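Local coordinates for response regulator ChrA (Corynebacterium diphtheriae, PDB 4YN8), which probably acts as the DNA-binding response regulator of a haem-sensing two-component system, joining a receiver domain to a LuxR-type helix-turn-helix domain, at residues Ile6-Ile11 / Asp112-Thr117; Gly20-Leu25 / Ile31-Glu36; Ile148-Asn153 / Val179-Lys184; Gln152-Gly157 / Arg161-Lys166. The protein carries 1 engineered substitution. All blocks are in the same frame, centred on the assembly; numbering follows the deposited sequence.

Contact 1 of 4, residues Ile6-Ile11 / Asp112-Thr117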
loop_
_atom_site.group_PDB
_atom_site.type_symbol
_atom_site.label_atom_id
_atom_site.label_comp_id
_atom_site.label_asym_id
_atom_site.label_seq_id
_atom_site.Cartn_x
_atom_site.Cartn_y
_atom_site.Cartn_z
ATOM N N ILE A 6 24.493 -16.221 -4.822
ATOM C CA ILE A 6 23.539 -15.841 -3.790
ATOM C C ILE A 6 22.312 -16.722 -4.012
ATOM O O ILE A 6 21.797 -16.786 -5.137
ATOM C CB ILE A 6 23.153 -14.354 -3.970
ATOM C CG1 ILE A 6 24.398 -13.491 -3.776
ATOM C CG2 ILE A 6 22.010 -13.978 -3.053
ATOM C CD1 ILE A 6 24.103 -12.017 -3.989
ATOM N N ARG A 7 21.843 -17.392 -2.962
ATOM C CA ARG A 7 20.787 -18.407 -3.080
ATOM C C ARG A 7 19.462 -17.722 -2.766
ATOM O O ARG A 7 19.235 -17.262 -1.645
ATOM C CB ARG A 7 21.020 -19.539 -2.071
ATOM C CG ARG A 7 22.331 -20.263 -2.332
ATOM C CD ARG A 7 22.810 -21.124 -1.155
ATOM N NE ARG A 7 23.176 -20.286 -0.065
ATOM C CZ ARG A 7 23.434 -20.748 1.157
ATOM N NH1 ARG A 7 23.429 -22.072 1.396
ATOM N NH2 ARG A 7 23.731 -19.912 2.103
ATOM N N VAL A 8 18.613 -17.657 -3.772
ATOM C CA VAL A 8 17.364 -16.925 -3.679
ATOM C C VAL A 8 16.159 -17.820 -3.543
ATOM O O VAL A 8 16.070 -18.829 -4.256
ATOM C CB VAL A 8 17.213 -16.031 -4.896
ATOM C CG1 VAL A 8 15.768 -15.494 -5.039
ATOM C CG2 VAL A 8 18.222 -14.900 -4.783
ATOM N N MET A 9 15.249 -17.434 -2.673
ATOM C CA MET A 9 13.887 -17.958 -2.694
ATOM C C MET A 9 12.968 -16.917 -3.298
ATOM O O MET A 9 12.946 -15.794 -2.845
ATOM C CB MET A 9 13.358 -18.326 -1.327
ATOM C CG MET A 9 11.910 -18.855 -1.367
ATOM S SD MET A 9 11.551 -19.702 0.199
ATOM C CE MET A 9 10.372 -20.916 -0.344
ATOM N N LEU A 10 12.248 -17.319 -4.327
ATOM C CA LEU A 10 11.414 -16.410 -5.116
ATOM C C LEU A 10 9.975 -16.773 -4.879
ATOM O O LEU A 10 9.585 -17.917 -5.115
ATOM C CB LEU A 10 11.738 -16.603 -6.592
ATOM C CG LEU A 10 10.848 -15.849 -7.584
ATOM C CD1 LEU A 10 11.048 -14.369 -7.358
ATOM C CD2 LEU A 10 11.270 -16.248 -8.974
ATOM N N ILE A 11 9.176 -15.800 -4.468
ATOM C CA ILE A 11 7.802 -16.025 -4.011
ATOM C C ILE A 11 6.871 -15.114 -4.800
ATOM O O ILE A 11 7.095 -13.893 -4.863
ATOM C CB ILE A 11 7.694 -15.722 -2.531
ATOM C CG1 ILE A 11 8.746 -16.538 -1.778
ATOM C CG2 ILE A 11 6.289 -16.058 -2.007
ATOM C CD1 ILE A 11 8.610 -16.487 -0.273
ATOM N N ASP A 112 21.525 -5.912 -9.000
ATOM C CA ASP A 112 22.115 -5.090 -7.997
ATOM C C ASP A 112 21.303 -5.047 -6.696
ATOM O O ASP A 112 21.904 -4.968 -5.593
ATOM C CB ASP A 112 22.278 -3.672 -8.532
ATOM C CG ASP A 112 23.369 -3.587 -9.624
ATOM O OD1 ASP A 112 24.023 -4.622 -9.969
ATOM O OD2 ASP A 112 23.544 -2.458 -10.198
ATOM N N ALA A 113 19.976 -5.061 -6.836
ATOM C CA ALA A 113 19.067 -5.132 -5.655
ATOM C C ALA A 113 19.220 -6.435 -4.868
ATOM O O ALA A 113 19.257 -6.433 -3.633
ATOM C CB ALA A 113 17.624 -4.920 -6.049
ATOM N N VAL A 114 19.376 -7.542 -5.577
ATOM C CA VAL A 114 19.657 -8.806 -4.887
ATOM C C VAL A 114 20.983 -8.783 -4.154
ATOM O O VAL A 114 21.095 -9.181 -2.964
ATOM C CB VAL A 114 19.557 -9.999 -5.837
ATOM C CG1 VAL A 114 20.007 -11.270 -5.149
ATOM C CG2 VAL A 114 18.110 -10.142 -6.350
ATOM N N VAL A 115 22.012 -8.292 -4.794
ATOM C CA VAL A 115 23.283 -8.211 -4.116
ATOM C C VAL A 115 23.254 -7.297 -2.916
ATOM O O VAL A 115 23.777 -7.622 -1.849
ATOM C CB VAL A 115 24.407 -7.760 -5.113
ATOM C CG1 VAL A 115 25.682 -7.453 -4.344
ATOM C CG2 VAL A 115 24.646 -8.819 -6.192
ATOM N N ALA A 116 22.649 -6.121 -3.060
ATOM C CA ALA A 116 22.532 -5.151 -1.954
ATOM C C ALA A 116 21.800 -5.731 -0.774
ATOM O O ALA A 116 22.216 -5.603 0.353
ATOM C CB ALA A 116 21.787 -3.930 -2.419
ATOM N N THR A 117 20.726 -6.461 -1.075
ATOM C CA THR A 117 19.901 -7.089 -0.030
ATOM C C THR A 117 20.713 -8.118 0.723
ATOM O O THR A 117 20.645 -8.170 1.953
ATOM C CB THR A 117 18.645 -7.700 -0.651
ATOM O OG1 THR A 117 17.887 -6.643 -1.285
ATOM C CG2 THR A 117 17.723 -8.349 0.414
#

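Contact 2 of 4, residues Gly20-Leu25 / Ile31-Glu36. With MG (magnesium ion), chain I.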
loop_
_atom_site.group_PDB
_atom_site.type_symbol
_atom_site.label_atom_id
_atom_site.label_comp_id
_atom_site.label_asym_id
_atom_site.label_seq_id
_atom_site.Cartn_x
_atom_site.Cartn_y
_atom_site.Cartn_z
ATOM N N GLY A 20 9.108 -15.611 -15.310
ATOM C CA GLY A 20 9.898 -14.568 -16.016
ATOM C C GLY A 20 10.987 -14.048 -15.088
ATOM O O GLY A 20 12.139 -13.812 -15.488
ATOM N N LEU A 21 10.609 -13.866 -13.822
ATOM C CA LEU A 21 11.552 -13.338 -12.813
ATOM C C LEU A 21 12.641 -14.357 -12.515
ATOM O O LEU A 21 13.805 -14.013 -12.369
ATOM C CB LEU A 21 10.797 -12.978 -11.525
ATOM C CG LEU A 21 9.917 -11.712 -11.613
ATOM C CD1 LEU A 21 9.025 -11.586 -10.404
ATOM C CD2 LEU A 21 10.752 -10.452 -11.767
ATOM N N ARG A 22 12.250 -15.617 -12.471
ATOM C CA ARG A 22 13.204 -16.704 -12.253
ATOM C C ARG A 22 14.230 -16.726 -13.372
ATOM O O ARG A 22 15.423 -16.867 -13.113
ATOM C CB ARG A 22 12.530 -18.079 -12.185
ATOM C CG ARG A 22 13.557 -19.193 -11.908
ATOM C CD ARG A 22 13.335 -20.472 -12.702
ATOM N NE ARG A 22 13.384 -20.282 -14.149
ATOM C CZ ARG A 22 14.430 -20.506 -14.951
ATOM N NH1 ARG A 22 15.618 -20.916 -14.492
ATOM N NH2 ARG A 22 14.270 -20.272 -16.247
ATOM N N SER A 23 13.759 -16.613 -14.605
ATOM C CA SER A 23 14.669 -16.675 -15.747
ATOM C C SER A 23 15.683 -15.540 -15.672
ATOM O O SER A 23 16.884 -15.760 -15.856
ATOM C CB SER A 23 13.868 -16.630 -17.048
ATOM O OG SER A 23 13.244 -17.878 -17.227
ATOM N N ILE A 24 15.214 -14.344 -15.322
ATOM C CA ILE A 24 16.110 -13.212 -15.173
ATOM C C ILE A 24 17.116 -13.417 -14.049
ATOM O O ILE A 24 18.331 -13.191 -14.209
ATOM C CB ILE A 24 15.353 -11.913 -14.924
ATOM C CG1 ILE A 24 14.510 -11.529 -16.137
ATOM C CG2 ILE A 24 16.349 -10.815 -14.616
ATOM C CD1 ILE A 24 13.428 -10.526 -15.822
ATOM N N LEU A 25 16.640 -13.789 -12.872
ATOM C CA LEU A 25 17.546 -13.999 -11.763
ATOM C C LEU A 25 18.623 -15.054 -12.051
ATOM O O LEU A 25 19.825 -14.827 -11.773
ATOM C CB LEU A 25 16.755 -14.370 -10.490
ATOM C CG LEU A 25 15.886 -13.238 -9.911
ATOM C CD1 LEU A 25 14.822 -13.772 -8.985
ATOM C CD2 LEU A 25 16.732 -12.204 -9.193
ATOM N N ILE A 31 23.795 -15.374 -9.052
ATOM C CA ILE A 31 22.497 -15.607 -8.464
ATOM C C ILE A 31 21.919 -16.928 -8.904
ATOM O O ILE A 31 21.836 -17.243 -10.111
ATOM C CB ILE A 31 21.515 -14.453 -8.803
ATOM C CG1 ILE A 31 22.067 -13.116 -8.309
ATOM C CG2 ILE A 31 20.109 -14.768 -8.210
ATOM C CD1 ILE A 31 21.280 -11.894 -8.755
ATOM N N THR A 32 21.378 -17.654 -7.947
ATOM C CA THR A 32 20.710 -18.905 -8.212
ATOM C C THR A 32 19.379 -18.959 -7.453
ATOM O O THR A 32 19.371 -18.798 -6.235
ATOM C CB THR A 32 21.537 -20.127 -7.763
ATOM O OG1 THR A 32 22.746 -20.206 -8.513
ATOM C CG2 THR A 32 20.781 -21.390 -8.062
ATOM N N VAL A 33 18.293 -19.239 -8.149
ATOM C CA VAL A 33 17.005 -19.445 -7.483
ATOM C C VAL A 33 16.961 -20.885 -7.007
ATOM O O VAL A 33 16.885 -21.819 -7.840
ATOM C CB VAL A 33 15.854 -19.123 -8.410
ATOM C CG1 VAL A 33 14.488 -19.400 -7.760
ATOM C CG2 VAL A 33 15.994 -17.652 -8.801
ATOM N N VAL A 34 17.112 -21.070 -5.721
ATOM C CA VAL A 34 17.120 -22.422 -5.115
ATOM C C VAL A 34 15.760 -22.908 -4.622
ATOM O O VAL A 34 15.624 -24.071 -4.274
ATOM C CB VAL A 34 18.131 -22.509 -3.973
ATOM C CG1 VAL A 34 19.521 -22.133 -4.467
ATOM C CG2 VAL A 34 17.701 -21.651 -2.819
ATOM N N ALA A 35 14.758 -22.035 -4.582
ATOM C CA ALA A 35 13.429 -22.365 -4.021
ATOM C C ALA A 35 12.408 -21.389 -4.590
ATOM O O ALA A 35 12.748 -20.226 -4.849
ATOM C CB ALA A 35 13.436 -22.276 -2.508
ATOM N N GLU A 36 11.183 -21.868 -4.776
ATOM C CA GLU A 36 10.061 -21.001 -5.170
ATOM C C GLU A 36 8.854 -21.308 -4.330
ATOM O O GLU A 36 8.649 -22.474 -3.915
ATOM C CB GLU A 36 9.721 -21.277 -6.622
ATOM C CG GLU A 36 10.745 -20.742 -7.595
ATOM C CD GLU A 36 10.377 -21.089 -9.034
ATOM O OE1 GLU A 36 9.391 -20.511 -9.595
ATOM O OE2 GLU A 36 11.087 -21.930 -9.612
HETATM MG MG MG I . 22.754 -18.081 -12.069
HETATM O O HOH W 1 24.485 -18.782 -10.453
HETATM O O HOH W 2 24.063 -18.949 -13.696
#

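Contact 3 of 4, residues Ile148-Asn153 / Val179-Lys184. With SO4 (sulfate ion), chain D.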
loop_
_atom_site.group_PDB
_atom_site.type_symbol
_atom_site.label_atom_id
_atom_site.label_comp_id
_atom_site.label_asym_id
_atom_site.label_seq_id
_atom_site.Cartn_x
_atom_site.Cartn_y
_atom_site.Cartn_z
ATOM N N ILE A 148 -22.339 22.376 1.384
ATOM C CA ILE A 148 -22.265 23.712 1.997
ATOM C C ILE A 148 -23.635 24.142 2.500
ATOM O O ILE A 148 -23.781 24.638 3.620
ATOM C CB ILE A 148 -21.739 24.757 0.994
ATOM C CG1 ILE A 148 -20.281 24.472 0.582
ATOM C CG2 ILE A 148 -21.948 26.173 1.534
ATOM C CD1 ILE A 148 -19.326 24.356 1.752
ATOM N N GLU A 149 -24.667 23.867 1.695
ATOM C CA GLU A 149 -26.034 24.168 2.077
ATOM C C GLU A 149 -26.432 23.430 3.290
ATOM O O GLU A 149 -27.052 23.997 4.208
ATOM C CB GLU A 149 -26.989 23.759 0.934
ATOM C CG GLU A 149 -28.426 24.154 1.141
ATOM C CD GLU A 149 -29.306 23.724 -0.050
ATOM O OE1 GLU A 149 -29.012 22.671 -0.689
ATOM O OE2 GLU A 149 -30.303 24.411 -0.319
ATOM N N ILE A 150 -26.080 22.148 3.376
ATOM C CA ILE A 150 -26.393 21.415 4.580
ATOM C C ILE A 150 -25.692 22.011 5.797
ATOM O O ILE A 150 -26.312 22.120 6.872
ATOM C CB ILE A 150 -26.041 19.917 4.404
ATOM C CG1 ILE A 150 -27.115 19.255 3.507
ATOM C CG2 ILE A 150 -25.981 19.186 5.709
ATOM C CD1 ILE A 150 -26.723 17.884 3.055
ATOM N N LEU A 151 -24.405 22.304 5.657
ATOM C CA LEU A 151 -23.671 22.928 6.815
ATOM C C LEU A 151 -24.295 24.245 7.267
ATOM O O LEU A 151 -24.442 24.485 8.500
ATOM C CB LEU A 151 -22.207 23.101 6.471
ATOM C CG LEU A 151 -21.417 21.812 6.478
ATOM C CD1 LEU A 151 -20.147 22.054 5.659
ATOM C CD2 LEU A 151 -21.085 21.360 7.896
ATOM N N GLN A 152 -24.678 25.083 6.319
ATOM C CA GLN A 152 -25.288 26.405 6.633
ATOM C C GLN A 152 -26.583 26.193 7.404
ATOM O O GLN A 152 -26.916 26.950 8.341
ATOM C CB GLN A 152 -25.530 27.191 5.375
ATOM C CG GLN A 152 -24.229 27.686 4.779
ATOM C CD GLN A 152 -24.357 28.318 3.452
ATOM O OE1 GLN A 152 -25.232 27.965 2.639
ATOM N NE2 GLN A 152 -23.572 29.339 3.235
ATOM N N ASN A 153 -27.342 25.161 7.034
ATOM C CA ASN A 153 -28.551 24.849 7.819
ATOM C C ASN A 153 -28.299 24.143 9.141
ATOM O O ASN A 153 -29.036 24.389 10.131
ATOM C CB ASN A 153 -29.566 24.086 6.930
ATOM C CG ASN A 153 -30.176 24.972 5.868
ATOM O OD1 ASN A 153 -29.708 25.077 4.725
ATOM N ND2 ASN A 153 -31.183 25.666 6.249
ATOM N N VAL A 179 -22.349 11.985 6.564
ATOM C CA VAL A 179 -21.168 11.081 6.649
ATOM C C VAL A 179 -19.994 11.600 5.827
ATOM O O VAL A 179 -18.836 11.657 6.336
ATOM C CB VAL A 179 -21.511 9.592 6.276
ATOM C CG1 VAL A 179 -20.239 8.774 6.123
ATOM C CG2 VAL A 179 -22.426 9.007 7.328
ATOM N N HIS A 180 -20.270 12.055 4.613
ATOM C CA HIS A 180 -19.216 12.486 3.743
ATOM C C HIS A 180 -18.635 13.793 4.254
ATOM O O HIS A 180 -17.424 13.976 4.235
ATOM C CB HIS A 180 -19.689 12.673 2.329
ATOM C CG HIS A 180 -18.570 12.843 1.354
ATOM N ND1 HIS A 180 -18.440 13.960 0.557
ATOM C CD2 HIS A 180 -17.512 12.045 1.061
ATOM C CE1 HIS A 180 -17.369 13.833 -0.203
ATOM N NE2 HIS A 180 -16.780 12.685 0.091
ATOM N N ILE A 181 -19.507 14.683 4.736
ATOM C CA ILE A 181 -19.030 15.992 5.225
ATOM C C ILE A 181 -18.122 15.795 6.432
ATOM O O ILE A 181 -17.022 16.431 6.521
ATOM C CB ILE A 181 -20.255 16.897 5.590
ATOM C CG1 ILE A 181 -20.975 17.388 4.352
ATOM C CG2 ILE A 181 -19.834 18.064 6.464
ATOM C CD1 ILE A 181 -22.424 17.789 4.596
ATOM N N TYR A 182 -18.530 14.945 7.362
ATOM C CA TYR A 182 -17.766 14.718 8.595
ATOM C C TYR A 182 -16.413 14.145 8.270
ATOM O O TYR A 182 -15.391 14.494 8.878
ATOM C CB TYR A 182 -18.516 13.745 9.521
ATOM C CG TYR A 182 -19.790 14.253 10.152
ATOM C CD1 TYR A 182 -20.249 15.550 9.964
ATOM C CD2 TYR A 182 -20.550 13.420 10.950
ATOM C CE1 TYR A 182 -21.443 15.976 10.535
ATOM C CE2 TYR A 182 -21.709 13.851 11.531
ATOM C CZ TYR A 182 -22.170 15.114 11.298
ATOM O OH TYR A 182 -23.354 15.514 11.866
ATOM N N SER A 183 -16.382 13.266 7.284
ATOM C CA SER A 183 -15.107 12.698 6.835
ATOM C C SER A 183 -14.177 13.804 6.270
ATOM O O SER A 183 -13.020 13.898 6.676
ATOM C CB SER A 183 -15.364 11.538 5.870
ATOM O OG SER A 183 -14.245 11.313 5.037
ATOM N N LYS A 184 -14.691 14.676 5.412
ATOM C CA LYS A 184 -13.927 15.777 4.826
ATOM C C LYS A 184 -13.417 16.771 5.872
ATOM O O LYS A 184 -12.327 17.350 5.711
ATOM C CB LYS A 184 -14.774 16.551 3.807
ATOM C CG LYS A 184 -15.357 15.712 2.682
ATOM C CD LYS A 184 -14.305 15.385 1.672
ATOM C CE LYS A 184 -14.137 16.543 0.713
ATOM N NZ LYS A 184 -12.839 16.404 0.021
HETATM S S SO4 D . -24.695 13.677 14.563
HETATM O O1 SO4 D . -25.067 14.183 13.210
HETATM O O2 SO4 D . -25.862 13.204 15.296
HETATM O O3 SO4 D . -23.767 12.620 14.173
HETATM O O4 SO4 D . -24.070 14.640 15.474
#

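Contact 4 of 4, residues Gln152-Gly157 / Arg161-Lys166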
loop_
_atom_site.group_PDB
_atom_site.type_symbol
_atom_site.label_atom_id
_atom_site.label_comp_id
_atom_site.label_asym_id
_atom_site.label_seq_id
_atom_site.Cartn_x
_atom_site.Cartn_y
_atom_site.Cartn_z
ATOM N N GLN A 152 -24.678 25.083 6.319
ATOM C CA GLN A 152 -25.288 26.405 6.633
ATOM C C GLN A 152 -26.583 26.193 7.404
ATOM O O GLN A 152 -26.916 26.950 8.341
ATOM C CB GLN A 152 -25.530 27.191 5.375
ATOM C CG GLN A 152 -24.229 27.686 4.779
ATOM C CD GLN A 152 -24.357 28.318 3.452
ATOM O OE1 GLN A 152 -25.232 27.965 2.639
ATOM N NE2 GLN A 152 -23.572 29.339 3.235
ATOM N N ASN A 153 -27.342 25.161 7.034
ATOM C CA ASN A 153 -28.551 24.849 7.819
ATOM C C ASN A 153 -28.299 24.143 9.141
ATOM O O ASN A 153 -29.036 24.389 10.131
ATOM C CB ASN A 153 -29.566 24.086 6.930
ATOM C CG ASN A 153 -30.176 24.972 5.868
ATOM O OD1 ASN A 153 -29.708 25.077 4.725
ATOM N ND2 ASN A 153 -31.183 25.666 6.249
ATOM N N LEU A 154 -27.267 23.310 9.213
ATOM C CA LEU A 154 -26.868 22.715 10.482
ATOM C C LEU A 154 -26.487 23.833 11.476
ATOM O O LEU A 154 -26.740 23.699 12.683
ATOM C CB LEU A 154 -25.637 21.810 10.376
ATOM C CG LEU A 154 -25.686 20.339 10.026
ATOM C CD1 LEU A 154 -24.258 19.783 10.095
ATOM C CD2 LEU A 154 -26.638 19.566 10.951
ATOM N N GLU A 155 -25.854 24.880 10.954
ATOM C CA GLU A 155 -25.423 26.034 11.802
ATOM C C GLU A 155 -26.636 26.719 12.443
ATOM O O GLU A 155 -26.531 27.280 13.536
ATOM C CB GLU A 155 -24.677 27.056 10.951
ATOM C CG GLU A 155 -23.949 28.110 11.784
ATOM C CD GLU A 155 -23.277 29.217 10.983
ATOM O OE1 GLU A 155 -23.706 29.485 9.825
ATOM O OE2 GLU A 155 -22.373 29.907 11.568
ATOM N N GLN A 156 -27.776 26.722 11.751
ATOM C CA GLN A 156 -29.008 27.290 12.276
ATOM C C GLN A 156 -29.752 26.377 13.251
ATOM O O GLN A 156 -30.803 26.740 13.719
ATOM C CB GLN A 156 -29.917 27.699 11.133
ATOM C CG GLN A 156 -29.329 28.787 10.270
ATOM C CD GLN A 156 -30.048 28.893 8.952
ATOM O OE1 GLN A 156 -31.242 29.129 8.925
ATOM N NE2 GLN A 156 -29.342 28.683 7.861
ATOM N N GLY A 157 -29.192 25.216 13.543
ATOM C CA GLY A 157 -29.662 24.299 14.547
ATOM C C GLY A 157 -30.687 23.294 14.068
ATOM O O GLY A 157 -31.420 22.749 14.866
ATOM N N ARG A 161 -34.398 15.803 10.404
ATOM C CA ARG A 161 -35.756 15.855 9.864
ATOM C C ARG A 161 -36.062 17.227 9.324
ATOM O O ARG A 161 -36.694 17.381 8.291
ATOM C CB ARG A 161 -36.829 15.495 10.912
ATOM C CG ARG A 161 -38.254 15.449 10.338
ATOM C CD ARG A 161 -39.395 15.378 11.385
ATOM N NE ARG A 161 -39.325 16.438 12.420
ATOM C CZ ARG A 161 -39.435 17.763 12.208
ATOM N NH1 ARG A 161 -39.619 18.281 10.980
ATOM N NH2 ARG A 161 -39.347 18.592 13.246
ATOM N N GLN A 162 -35.616 18.255 10.032
ATOM C CA GLN A 162 -35.854 19.592 9.572
ATOM C C GLN A 162 -35.105 19.908 8.285
ATOM O O GLN A 162 -35.598 20.661 7.429
ATOM C CB GLN A 162 -35.459 20.588 10.678
ATOM C CG GLN A 162 -36.500 20.650 11.793
ATOM C CD GLN A 162 -36.014 21.450 12.973
ATOM O OE1 GLN A 162 -34.874 21.324 13.398
ATOM N NE2 GLN A 162 -36.897 22.211 13.544
ATOM N N LEU A 163 -33.897 19.366 8.178
ATOM C CA LEU A 163 -33.067 19.525 7.000
ATOM C C LEU A 163 -33.750 18.876 5.832
ATOM O O LEU A 163 -33.800 19.448 4.781
ATOM C CB LEU A 163 -31.687 18.870 7.176
ATOM C CG LEU A 163 -30.687 19.583 8.086
ATOM C CD1 LEU A 163 -29.436 18.771 8.359
ATOM C CD2 LEU A 163 -30.332 20.903 7.457
ATOM N N ALA A 164 -34.266 17.671 6.037
ATOM C CA ALA A 164 -34.961 16.946 4.972
ATOM C C ALA A 164 -36.137 17.739 4.469
ATOM O O ALA A 164 -36.343 17.875 3.255
ATOM C CB ALA A 164 -35.393 15.581 5.485
ATOM N N ALA A 165 -36.911 18.289 5.393
ATOM C CA ALA A 165 -38.119 19.012 5.030
ATOM C C ALA A 165 -37.778 20.298 4.267
ATOM O O ALA A 165 -38.393 20.632 3.239
ATOM C CB ALA A 165 -38.913 19.305 6.288
ATOM N N LYS A 166 -36.748 21.003 4.727
ATOM C CA LYS A 166 -36.377 22.261 4.123
ATOM C C LYS A 166 -35.734 22.112 2.754
ATOM O O LYS A 166 -35.981 22.922 1.835
ATOM C CB LYS A 166 -35.462 23.003 5.093
ATOM C CG LYS A 166 -35.160 24.406 4.618
ATOM C CD LYS A 166 -34.361 25.198 5.630
ATOM C CE LYS A 166 -33.920 26.520 5.000
ATOM N NZ LYS A 166 -33.391 27.351 6.111
#

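Contact 1 of 4, residues Ile6-Ile11 / Asp112-Thr117
Ile6 reaches from its strand to two successive residues of a helix, Val114 and Val115, and carries most of this contact. Its CB already points toward the helix, and there the chain divides. The short branch, CG2, stands opposite Val114 and lies 4.0 Å from Val114 CG1, the two side chains sliding past each other in opposite directions. The longer branch leaves through CG1, placed beside the backbone N (chi1 -63°) and then extended, so that CD1 is carried beyond Val114 to the next residue. CD1 rests over the backbone there, 3.9 Å from Val115 CA, and meets one methyl of the same residue, Val115 CG2, also at 3.9 Å; these side chains cross at about a right angle. One isoleucine thus uses both branches to straddle neighbouring positions of a helical turn. Two residues further along the strand, Val8 adds a lighter touch, its CG2 lying 4.1 Å from Val114 CG1, which is therefore shared between Ile6 and Val8. The meeting is wholly apolar. The axes of segments 6-11 and 112-117 come within 9.9 Å, their directions 103° apart. Around them, Ile6 and Val8 also lean on Val50 and Val52 of strand 50-53, Val8 on Ile31 of strand 31-37, and Val114 on Leu25 of helix 15-26. The apolar side of strand 6-11 is thus continued by both of its neighbours in the sheet, and helix 107-119 lies beside helix 15-26 on the receiver sheet.

Contact 2 of 4, residues Gly20-Leu25 / Ile31-Glu36
Leu25 and Val33 meet at about a right angle, and the other pairs of this helix-strand contact are arranged on either side of them. The closest point between these two is Leu25 CB to Val33 CG2, 3.8 Å, and the same methyl of Val33 also lies 4.1 Å from Leu25 CD1. Toward the end of the helical segment, Ile31 approaches the backbone of Leu25 more than its side chain: Ile31 CB sits 3.4 Å from Leu25 O. On the other flank Arg22, modelled in two positions, crosses Val33 obliquely, with Arg22 CG 4.2 Å from Val33 CB; CG is turned away from the backbone N (chi1 -178°), which brings it alongside the valine. In the conformer described here, Arg22 NE and Glu36 OE2 remain 5.3 Å apart and form no ion pair. Instead this conformer of Arg22 makes a salt bridge to Asp26, while Glu36 makes one to Arg18. A magnesium ion is held at the start of the strand, bound by Ile31 O at 2.3 Å, by two waters, and by the backbone oxygens of Asp26, at the end of the helix, and Phe28, in the turn that follows. One of these waters also bonds to Thr32 OG1, 3.0 Å away. The directions of segments 20-25 and 31-36 differ by 137°, as the chain turns back through this loop. Such packing belongs to the beta-alpha-beta crossover, here strand 6-11, helix 15-26 and strand 31-37, that opens the CheY-like receiver fold.

Contact 3 of 4, residues Ile148-Asn153 / Val179-Lys184
Ile181 alone supplies one whole side of this helix-helix contact, and its two branches each take a different partner. The short branch, CG2, lies anti to the backbone N (CG1 having chi1 -73°) and settles against the forked end of Leu151: Ile181 CG2 is 3.8 Å from Leu151 CD2, and Leu151 CG and CD1 both lie only slightly farther away. Leu151 does not point straight across, but its terminal fork comes close, and the two side chains slide past each other in opposite directions. The other branch extends to CD1, which is 4.0 Å from Ile150 CG2, in an oblique approach. Successive residues of helix 145-155 thereby flank a single isoleucine, and all three are buried. The contact is narrow, covering 143 Å² in all, and it has neighbours that continue the apolar core: Ile150 also touches Leu178 and Leu167, while Leu151 touches Leu143, Leu185 and Ile203. One residue on from Ile181, Tyr182 turns toward a different environment. Its hydroxyl donates to a sulfate, Tyr182 OH to sulfate O1 being 2.6 Å, and O1 lies at the edge of the ring, in its plane. The ion, probably from the crystallisation liquor, is also bound by Arg190 N at the start of helix 190-199, whose Ala193 touches the tyrosine. Helix 171-185 is probably the recognition helix of the helix-turn-helix, as in other LuxR-type regulators. Through Ile181 its inner side packs on helix 145-155, the first of the four helices of this DNA-binding domain.

Contact 4 of 4, residues Gln152-Gly157 / Arg161-Lys166
Gln156, which faces Lys166 across the contact, makes the shortest sound polar bond involving a side chain here: Gln156 NE2 donates to Gln152 O at 3.0 Å, with an N-H...O angle of 144°. The donor lies 56° out of the carbonyl plane, off the lone pairs of the oxygen. The other end of the same amide approaches the second helix only loosely, Gln156 OE1 being 4.0 Å from Lys166 NZ. Gly157, the first residue to leave helical angles, has the positive phi of a Schellman motif, and its N makes one of the motif's bonds, Gly157 N to Leu154 O at 3.0 Å. From the second helix the extended Lys166 reaches alongside Asn153. Leu163 CD2 packs closely on Asn153 CB, 3.3 Å away. The other branch, Leu163 CD1, meets Leu154 CD2 at 3.9 Å, the two leucines crossing at about a right angle. Gln162 turns its polar end to Ser159 rather than to the first segment, accepting a bond from the amide there. The short turn through Gly157 and Ser159 joins helix 145-155 to helix 160-167. The pair is covered by helix 171-185, where Leu163 leans on Val174 and Leu154 on Leu178, and by helix 190-199, where Leu154 reaches Ile194.

Contacts 1 and 2 belong to the receiver domain, with centres 9 Å apart, and are stitched together where strands 6-11 and 31-37 run side by side: Val8 N lies 2.8 Å from Thr32 O, probably a hydrogen bond. Contacts 3 and 4 belong to the DNA-binding domain, share Gln152 and Asn153 and lie 11 Å apart between centres. The pairs stand far apart, contact 1 being 51 Å from contact 3 and contact 2 being 64 Å from contact 4, centre to centre. The magnesium of contact 2 is distinct from the ion held by Asp12, His14 and Asp54, the last probably the phosphoacceptor, as in other receiver domains.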